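Local coordinates for protein ribonucleoside-diphosphate reductase subunit beta (Streptococcus sanguinis, PDB 4N83) that serves as the manganese-binding small subunit of a class Ib ribonucleotide reductase, an enzyme that probably supplies deoxyribonucleotides for DNA synthesis, at residues 153-158 and 219-224; 227-232 and 252-257. All coordinates share one frame; numbering follows the deposited sequence.

Interaction 1 of 2, residues 153-158 and 219-224; sequences SVFLET and EWMYDL. With MN (manganese (II) ion), chain I; MN (manganese (II) ion), chain J.
Phe155 meets Met221 and Leu224, and its ring carries the contact between segments 153-158 and 219-224. The contact buries 143 Å² in total, with Phe155 giving the largest share. Its CG lies opposite the carbonyl carbon, beside the backbone N (chi1 -82°), and from there the end of the ring reaches Met221. The far end of the ring does the work: CZ of Phe155 packs on CG of Met221 at 3.9 Å, and CE2 lies 3.8 Å from the carbonyl O of Met221. The methionine chain is extended, and its CE methyl also comes near, 4.1 Å from CZ of Phe155. Leu224 approaches differently, placing CD2 beside the ring edge, 4.3 Å from CD2 of Phe155. No hydrogen bond crosses between the segments.

Two residues after the phenylalanine, where the helix includes a wider pi-type turn, Glu157 points to another part of the protein. Its carboxylate bridges two manganese ions, with OE1 of Glu157 2.0 Å from one and OE2 of Glu157 2.4 Å from the other. Asp66, Glu97, His100 and Glu191 complete one site, and Glu97, Glu191 and His194 the other. One short helical segment thus combines an apolar packing residue with a metal ligand. All three touching residues are buried and their contacts are almost wholly apolar, implying that helix 211-240 meets a helix that supplies one metal ligand through dispersion and hydrophobic burial, while the metal bonds of Glu157 lie away from the interface.

Interaction 2 of 2, residues 227-232 and 252-257; sequences TLYENE and FLRYNA
Segments 227-232 and 252-257 are both helical and run roughly antiparallel, their nearest CA atoms being those of Tyr229 and Leu253, 8.0 Å apart. Together they bury 210 Å², through one polar and one apolar pairing.

In the polar pair, NH1 of Arg254 donates to OH of Tyr229 over 2.6 Å, with an N-H...O angle of 138°, so the bond is bent. NH1 arrives at the ring edge, in its plane, and the guanidinium is turned steeply, its plane 76° from that of the phenol. Tyr229 extends across because its CG lies opposite its own backbone N (chi1 174°), while a bend at chi3 brings the arginine head round. CG of Arg254 also packs 4.0 Å from CE1 of Tyr229. A salt bridge from NE of Arg254 to Asp272 gives the guanidinium a second partner.

One turn along, the aliphatic part of Glu232 lies at about a right angle to Leu253, with CG of Glu232 3.5 Å from CD1 of Leu253. The glutamate OE2 hydrogen-bonds Ser163 OG, so OE2 of this buried side chain has a partner.

With Phe159 also lying on Leu253, the arrangement is that of neighbouring helices in the all-helical bundle of the ferritin-like small-chain family, here the successive helices 211-240 and 246-263.

How the interactions relate
Helix 211-240 joins the two contacts: residues 219-224 serve interaction 1 and residues 227-232, about two turns later, serve interaction 2. Both segments of interaction 1 precede those of interaction 2 in the sequence. Their centres are 10 Å apart, on the same side of the chain's centre, and they touch directly where O of Thr158 packs 3.6 Å from CB of Asn256. Helix 148-160 therefore meets helix 246-263 as well, and the three helices are mutually in contact. Interaction 1 ties the shared helix to a helix carrying a manganese ligand, whereas interaction 2 fastens it to the next helix, farther from the metals.

Interaction 1 of 2, residues 153-158 and 219-224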
# COMPACT_ATOMS: atom_id res chain seq x y z
N SER A 153 -9.64 -10.09 11.25
CA SER A 153 -9.21 -10.00 9.86
C SER A 153 -9.02 -11.39 9.23
O SER A 153 -9.28 -11.57 8.04
CB SER A 153 -7.91 -9.20 9.74
OG SER A 153 -7.62 -8.90 8.39
N VAL A 154 -8.58 -12.35 10.04
CA VAL A 154 -8.44 -13.74 9.59
C VAL A 154 -9.82 -14.38 9.40
O VAL A 154 -10.07 -15.01 8.37
CB VAL A 154 -7.58 -14.58 10.56
CG1 VAL A 154 -7.62 -16.06 10.19
CG2 VAL A 154 -6.14 -14.08 10.55
N PHE A 155 -10.71 -14.21 10.38
CA PHE A 155 -12.09 -14.68 10.24
C PHE A 155 -12.77 -14.04 9.03
O PHE A 155 -13.51 -14.70 8.31
CB PHE A 155 -12.93 -14.37 11.49
CG PHE A 155 -12.76 -15.35 12.62
CD1 PHE A 155 -12.67 -16.72 12.38
CD2 PHE A 155 -12.76 -14.91 13.93
CE1 PHE A 155 -12.54 -17.62 13.43
CE2 PHE A 155 -12.63 -15.79 14.98
CZ PHE A 155 -12.52 -17.15 14.74
N LEU A 156 -12.52 -12.74 8.84
CA LEU A 156 -13.15 -11.99 7.76
C LEU A 156 -12.84 -12.61 6.40
O LEU A 156 -13.73 -13.11 5.72
CB LEU A 156 -12.69 -10.52 7.79
CG LEU A 156 -13.16 -9.58 6.68
CD1 LEU A 156 -14.67 -9.65 6.50
CD2 LEU A 156 -12.71 -8.16 6.97
N GLU A 157 -11.56 -12.61 6.04
CA GLU A 157 -11.14 -12.93 4.67
C GLU A 157 -10.81 -14.40 4.41
O GLU A 157 -10.79 -14.83 3.25
CB GLU A 157 -9.96 -12.04 4.28
CG GLU A 157 -10.30 -10.56 4.36
CD GLU A 157 -9.17 -9.67 3.91
OE1 GLU A 157 -8.09 -9.71 4.55
OE2 GLU A 157 -9.35 -8.93 2.92
N THR A 158 -10.55 -15.17 5.47
CA THR A 158 -10.23 -16.60 5.33
C THR A 158 -11.46 -17.51 5.47
O THR A 158 -11.43 -18.66 5.04
CB THR A 158 -9.18 -17.05 6.38
OG1 THR A 158 -8.24 -16.00 6.61
CG2 THR A 158 -8.45 -18.31 5.91
N GLU A 219 -11.84 -17.87 24.53
CA GLU A 219 -13.27 -17.72 24.85
C GLU A 219 -13.88 -16.59 24.01
O GLU A 219 -14.98 -16.75 23.47
CB GLU A 219 -13.46 -17.44 26.34
CG GLU A 219 -14.90 -17.55 26.82
CD GLU A 219 -15.07 -17.26 28.30
OE1 GLU A 219 -14.07 -16.90 28.96
OE2 GLU A 219 -16.20 -17.39 28.80
N TRP A 220 -13.18 -15.47 23.91
CA TRP A 220 -13.62 -14.34 23.09
C TRP A 220 -13.55 -14.67 21.59
O TRP A 220 -14.28 -14.10 20.78
CB TRP A 220 -12.77 -13.10 23.39
CG TRP A 220 -13.31 -11.83 22.79
CD1 TRP A 220 -14.21 -10.97 23.35
CD2 TRP A 220 -12.97 -11.27 21.51
NE1 TRP A 220 -14.46 -9.92 22.50
CE2 TRP A 220 -13.72 -10.08 21.36
CE3 TRP A 220 -12.12 -11.67 20.47
CZ2 TRP A 220 -13.63 -9.28 20.22
CZ3 TRP A 220 -12.03 -10.87 19.34
CH2 TRP A 220 -12.78 -9.69 19.22
N MET A 221 -12.67 -15.60 21.23
CA MET A 221 -12.48 -16.02 19.84
C MET A 221 -13.68 -16.82 19.32
O MET A 221 -14.27 -16.45 18.30
CB MET A 221 -11.20 -16.85 19.73
CG MET A 221 -10.85 -17.29 18.31
SD MET A 221 -9.13 -17.83 18.18
CE MET A 221 -9.17 -18.61 16.57
N TYR A 222 -14.02 -17.90 20.01
CA TYR A 222 -15.14 -18.76 19.59
C TYR A 222 -16.50 -18.07 19.76
O TYR A 222 -17.42 -18.34 18.99
CB TYR A 222 -15.11 -20.10 20.33
CG TYR A 222 -13.98 -21.01 19.88
CD1 TYR A 222 -14.01 -21.63 18.64
CD2 TYR A 222 -12.88 -21.24 20.70
CE1 TYR A 222 -12.98 -22.46 18.23
CE2 TYR A 222 -11.84 -22.07 20.30
CZ TYR A 222 -11.90 -22.68 19.06
OH TYR A 222 -10.87 -23.50 18.66
N ASP A 223 -16.62 -17.19 20.75
CA ASP A 223 -17.81 -16.35 20.90
C ASP A 223 -18.03 -15.49 19.66
O ASP A 223 -19.16 -15.33 19.20
CB ASP A 223 -17.71 -15.45 22.14
CG ASP A 223 -18.04 -16.19 23.43
OD1 ASP A 223 -18.41 -15.51 24.41
OD2 ASP A 223 -17.93 -17.43 23.47
N LEU A 224 -16.95 -14.92 19.14
CA LEU A 224 -16.99 -14.14 17.91
C LEU A 224 -17.20 -15.03 16.68
O LEU A 224 -17.82 -14.62 15.70
CB LEU A 224 -15.70 -13.33 17.74
CG LEU A 224 -15.71 -12.22 16.68
CD1 LEU A 224 -16.56 -11.04 17.13
CD2 LEU A 224 -14.29 -11.76 16.37
MN MN I . -6.22 -9.50 3.96
MN MN J . -9.36 -8.72 0.51

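Interaction 2 of 2, residues 227-232 and 252-257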
# COMPACT_ATOMS: atom_id res chain seq x y z
N THR A 227 -21.05 -16.14 16.56
CA THR A 227 -21.89 -14.97 16.26
C THR A 227 -21.82 -14.59 14.78
O THR A 227 -22.84 -14.29 14.17
CB THR A 227 -21.49 -13.74 17.10
OG1 THR A 227 -21.44 -14.10 18.49
CG2 THR A 227 -22.49 -12.61 16.91
N LEU A 228 -20.61 -14.61 14.23
CA LEU A 228 -20.39 -14.33 12.80
C LEU A 228 -20.94 -15.45 11.92
O LEU A 228 -21.41 -15.20 10.82
CB LEU A 228 -18.90 -14.12 12.51
CG LEU A 228 -18.28 -12.84 13.06
CD1 LEU A 228 -16.76 -12.92 13.03
CD2 LEU A 228 -18.77 -11.62 12.29
N TYR A 229 -20.86 -16.69 12.42
CA TYR A 229 -21.41 -17.85 11.71
C TYR A 229 -22.94 -17.82 11.67
O TYR A 229 -23.54 -18.12 10.63
CB TYR A 229 -20.92 -19.14 12.37
CG TYR A 229 -21.54 -20.41 11.80
CD1 TYR A 229 -21.29 -20.80 10.49
CD2 TYR A 229 -22.37 -21.22 12.58
CE1 TYR A 229 -21.85 -21.95 9.96
CE2 TYR A 229 -22.93 -22.37 12.06
CZ TYR A 229 -22.67 -22.73 10.76
OH TYR A 229 -23.22 -23.88 10.25
N GLU A 230 -23.56 -17.45 12.78
CA GLU A 230 -25.02 -17.39 12.88
C GLU A 230 -25.59 -16.29 11.98
O GLU A 230 -26.60 -16.50 11.30
CB GLU A 230 -25.46 -17.17 14.33
CG GLU A 230 -26.92 -17.50 14.59
CD GLU A 230 -27.26 -17.55 16.07
OE1 GLU A 230 -26.61 -16.84 16.87
OE2 GLU A 230 -28.19 -18.30 16.44
N ASN A 231 -24.94 -15.13 11.97
CA ASN A 231 -25.31 -14.03 11.07
C ASN A 231 -25.06 -14.36 9.59
O ASN A 231 -25.78 -13.89 8.72
CB ASN A 231 -24.58 -12.74 11.44
CG ASN A 231 -25.35 -11.91 12.46
OD1 ASN A 231 -26.44 -11.43 12.18
ND2 ASN A 231 -24.77 -11.74 13.65
N GLU A 232 -24.04 -15.17 9.33
CA GLU A 232 -23.71 -15.59 7.96
C GLU A 232 -24.76 -16.57 7.42
O GLU A 232 -25.07 -16.56 6.23
CB GLU A 232 -22.32 -16.22 7.88
CG GLU A 232 -21.68 -16.16 6.50
CD GLU A 232 -21.27 -14.75 6.09
OE1 GLU A 232 -20.93 -13.94 6.97
OE2 GLU A 232 -21.29 -14.46 4.88
N PHE A 252 -19.61 -25.16 2.98
CA PHE A 252 -18.39 -24.45 2.57
C PHE A 252 -17.91 -23.49 3.66
O PHE A 252 -16.70 -23.31 3.83
CB PHE A 252 -18.66 -23.70 1.26
CG PHE A 252 -17.42 -23.27 0.51
CD1 PHE A 252 -16.41 -24.19 0.22
CD2 PHE A 252 -17.29 -21.97 0.05
CE1 PHE A 252 -15.28 -23.80 -0.48
CE2 PHE A 252 -16.16 -21.58 -0.65
CZ PHE A 252 -15.16 -22.49 -0.92
N LEU A 253 -18.85 -22.89 4.38
CA LEU A 253 -18.53 -21.95 5.47
C LEU A 253 -17.90 -22.66 6.68
O LEU A 253 -16.95 -22.14 7.27
CB LEU A 253 -19.78 -21.19 5.92
CG LEU A 253 -20.16 -19.97 5.07
CD1 LEU A 253 -21.58 -19.52 5.38
CD2 LEU A 253 -19.17 -18.84 5.27
N ARG A 254 -18.43 -23.82 7.04
CA ARG A 254 -17.87 -24.63 8.12
C ARG A 254 -16.47 -25.14 7.78
O ARG A 254 -15.62 -25.27 8.66
CB ARG A 254 -18.79 -25.81 8.45
CG ARG A 254 -20.07 -25.41 9.17
CD ARG A 254 -20.92 -26.63 9.52
NE ARG A 254 -21.62 -27.17 8.35
CZ ARG A 254 -22.85 -26.83 7.96
NH1 ARG A 254 -23.56 -25.93 8.63
NH2 ARG A 254 -23.37 -27.40 6.87
N TYR A 255 -16.25 -25.43 6.50
CA TYR A 255 -14.97 -25.93 6.01
C TYR A 255 -13.86 -24.89 6.13
O TYR A 255 -12.80 -25.16 6.70
CB TYR A 255 -15.10 -26.41 4.56
CG TYR A 255 -13.79 -26.75 3.88
CD1 TYR A 255 -12.95 -27.73 4.41
CD2 TYR A 255 -13.40 -26.11 2.71
CE1 TYR A 255 -11.75 -28.05 3.79
CE2 TYR A 255 -12.21 -26.42 2.08
CZ TYR A 255 -11.38 -27.39 2.63
OH TYR A 255 -10.20 -27.71 2.01
N ASN A 256 -14.10 -23.70 5.60
CA ASN A 256 -13.12 -22.61 5.62
C ASN A 256 -12.93 -21.96 7.00
O ASN A 256 -11.94 -21.27 7.23
CB ASN A 256 -13.47 -21.54 4.58
CG ASN A 256 -13.18 -21.99 3.17
OD1 ASN A 256 -12.07 -22.43 2.86
ND2 ASN A 256 -14.17 -21.87 2.29
N ALA A 257 -13.89 -22.17 7.90
CA ALA A 257 -13.76 -21.72 9.28
C ALA A 257 -12.58 -22.39 9.97
O ALA A 257 -11.92 -21.79 10.82
CB ALA A 257 -15.05 -21.99 10.05